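Local coordinates for O-ureido-L-serine synthase (Streptomyces lavendulae, PDB 3X44), which catalyses the pyridoxal-phosphate-dependent addition of hydroxyurea to O-acetyl-L-serine, giving O-ureido-L-serine for the biosynthesis of the antibiotic D-cycloserine, at residues D64-C69 and Y87-V92. The protein carries 1 engineered substitution. Sequence-based numbering, arbitrary orientation.
Sequences DTIVEC and YRFVAV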
loop_
_atom_site.group_PDB
_atom_site.type_symbol
_atom_site.label_atom_id
_atom_site.label_comp_id
_atom_site.label_asym_id
_atom_site.label_seq_id
_atom_site.Cartn_x
_atom_site.Cartn_y
_atom_site.Cartn_z
ATOM N N ASP A 64 -26.419 21.497 -0.185
ATOM C CA ASP A 64 -26.102 22.507 0.823
ATOM C C ASP A 64 -24.866 23.304 0.411
ATOM O O ASP A 64 -24.033 22.820 -0.360
ATOM C CB ASP A 64 -25.848 21.846 2.176
ATOM C CG ASP A 64 -27.105 21.742 3.021
ATOM O OD1 ASP A 64 -27.042 21.096 4.088
ATOM O OD2 ASP A 64 -28.151 22.301 2.621
ATOM N N THR A 65 -24.751 24.523 0.931
ATOM C CA THR A 65 -23.624 25.392 0.611
ATOM C C THR A 65 -22.652 25.544 1.784
ATOM O O THR A 65 -23.059 25.820 2.910
ATOM C CB THR A 65 -24.117 26.796 0.188
ATOM O OG1 THR A 65 -24.820 26.706 -1.060
ATOM C CG2 THR A 65 -22.938 27.749 0.037
ATOM N N ILE A 66 -21.367 25.372 1.503
ATOM C CA ILE A 66 -20.329 25.489 2.521
ATOM C C ILE A 66 -19.524 26.758 2.269
ATOM O O ILE A 66 -19.141 27.046 1.132
ATOM C CB ILE A 66 -19.368 24.266 2.484
ATOM C CG1 ILE A 66 -20.129 22.990 2.848
ATOM C CG2 ILE A 66 -18.210 24.476 3.450
ATOM C CD1 ILE A 66 -19.724 21.783 2.039
ATOM N N VAL A 67 -19.281 27.522 3.331
ATOM C CA VAL A 67 -18.517 28.759 3.215
ATOM C C VAL A 67 -17.373 28.759 4.217
ATOM O O VAL A 67 -17.538 28.329 5.362
ATOM C CB VAL A 67 -19.398 30.011 3.458
ATOM C CG1 VAL A 67 -19.833 30.079 4.918
ATOM C CG2 VAL A 67 -18.624 31.267 3.080
ATOM N N GLU A 68 -16.216 29.246 3.779
ATOM C CA GLU A 68 -15.040 29.284 4.640
ATOM C C GLU A 68 -14.034 30.356 4.227
ATOM O O GLU A 68 -13.869 30.646 3.039
ATOM C CB GLU A 68 -14.356 27.918 4.620
ATOM C CG GLU A 68 -13.065 27.869 5.413
ATOM C CD GLU A 68 -13.310 27.994 6.897
ATOM O OE1 GLU A 68 -13.686 29.098 7.348
ATOM O OE2 GLU A 68 -13.132 26.986 7.611
ATOM N N CYS A 69 -13.386 30.965 5.215
ATOM C CA CYS A 69 -12.355 31.967 4.943
ATOM C C CYS A 69 -11.084 31.136 4.871
ATOM O O CYS A 69 -10.784 30.376 5.791
ATOM C CB CYS A 69 -12.234 32.982 6.082
ATOM S SG CYS A 69 -10.726 33.965 5.967
ATOM N N TYR A 87 -21.952 19.147 -3.131
ATOM C CA TYR A 87 -22.187 20.350 -2.344
ATOM C C TYR A 87 -21.798 21.596 -3.133
ATOM O O TYR A 87 -21.193 21.511 -4.207
ATOM C CB TYR A 87 -21.373 20.315 -1.045
ATOM C CG TYR A 87 -21.799 19.238 -0.077
ATOM C CD1 TYR A 87 -23.087 19.226 0.456
ATOM C CD2 TYR A 87 -20.921 18.215 0.285
ATOM C CE1 TYR A 87 -23.492 18.217 1.331
ATOM C CE2 TYR A 87 -21.320 17.206 1.156
ATOM C CZ TYR A 87 -22.606 17.212 1.672
ATOM O OH TYR A 87 -23.010 16.213 2.528
ATOM N N ARG A 88 -22.177 22.752 -2.598
ATOM C CA ARG A 88 -21.843 24.035 -3.196
ATOM C C ARG A 88 -20.826 24.628 -2.228
ATOM O O ARG A 88 -20.948 24.441 -1.017
ATOM C CB ARG A 88 -23.085 24.931 -3.285
ATOM C CG ARG A 88 -23.996 24.620 -4.471
ATOM C CD ARG A 88 -25.475 24.771 -4.106
ATOM N NE ARG A 88 -26.352 24.609 -5.265
ATOM C CZ ARG A 88 -27.682 24.580 -5.206
ATOM N NH1 ARG A 88 -28.304 24.703 -4.039
ATOM N NH2 ARG A 88 -28.395 24.436 -6.315
ATOM N N PHE A 89 -19.822 25.321 -2.752
ATOM C CA PHE A 89 -18.794 25.916 -1.909
ATOM C C PHE A 89 -18.499 27.373 -2.276
ATOM O O PHE A 89 -18.463 27.739 -3.454
ATOM C CB PHE A 89 -17.497 25.093 -1.989
ATOM C CG PHE A 89 -16.371 25.668 -1.171
ATOM C CD1 PHE A 89 -16.486 25.772 0.214
ATOM C CD2 PHE A 89 -15.226 26.161 -1.788
ATOM C CE1 PHE A 89 -15.484 26.364 0.977
ATOM C CE2 PHE A 89 -14.213 26.756 -1.039
ATOM C CZ PHE A 89 -14.342 26.860 0.349
ATOM N N VAL A 90 -18.284 28.194 -1.252
ATOM C CA VAL A 90 -17.982 29.610 -1.428
ATOM C C VAL A 90 -16.744 29.938 -0.611
ATOM O O VAL A 90 -16.765 29.832 0.615
ATOM C CB VAL A 90 -19.119 30.514 -0.898
ATOM C CG1 VAL A 90 -18.807 31.972 -1.216
ATOM C CG2 VAL A 90 -20.445 30.100 -1.490
ATOM N N ALA A 91 -15.672 30.345 -1.283
ATOM C CA ALA A 91 -14.431 30.681 -0.596
ATOM C C ALA A 91 -14.328 32.178 -0.314
ATOM O O ALA A 91 -14.673 33.000 -1.158
ATOM C CB ALA A 91 -13.238 30.230 -1.427
ATOM N N VAL A 92 -13.865 32.510 0.888
ATOM C CA VAL A 92 -13.666 33.892 1.314
ATOM C C VAL A 92 -12.152 33.976 1.451
ATOM O O VAL A 92 -11.589 33.449 2.402
ATOM C CB VAL A 92 -14.314 34.162 2.685
ATOM C CG1 VAL A 92 -13.825 35.493 3.236
ATOM C CG2 VAL A 92 -15.830 34.167 2.549
HETATM O O HOH W 1 -27.069 25.678 -1.173
#
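I66 and F89 pair across two parallel strands, 65-69 and 88-92, whose axes diverge by 17°. A chi1 of 178° sets F89 CG anti to the backbone N, and the CD1-CE1 side of the ring comes nearest strand 65-69. Its CD1 comes to 3.1 Å from I66 O and 3.9 Å from I66 CG2, with I66 CB at the ring edge, in plane; the side chains cross at about a right angle. I66 divides its two branches: CG2 lies against the F89 ring, while CD1 goes instead to Y87, 3.8 Å from its CB. On the other face, T65 CG2 meets V90 CG2 and V67 CG2 meets V92 CG2, while T65 OG1 sits 3.3 Å from R88 CB. Five backbone hydrogen bonds set this register; V90 N to I66 O measures 2.8 Å, E68 N to V90 O 3.3 Å. Farther out, helix 73-85 links the strands as a beta-alpha-beta crossover, its L78 and A79 packing on F89, and V90 also touches W314 of a second subunit. E68 turns its carboxylate away from F89: OE1 accepts C69 N (2.9 Å) through its anti lone pair and pairs with R139, and OE2 takes Q142 N. Gripped by these donors, the buried carboxylate is probably ionised, its charge balanced about 6 Å, side chain to ligand, from the bound cofactor-product aldimine.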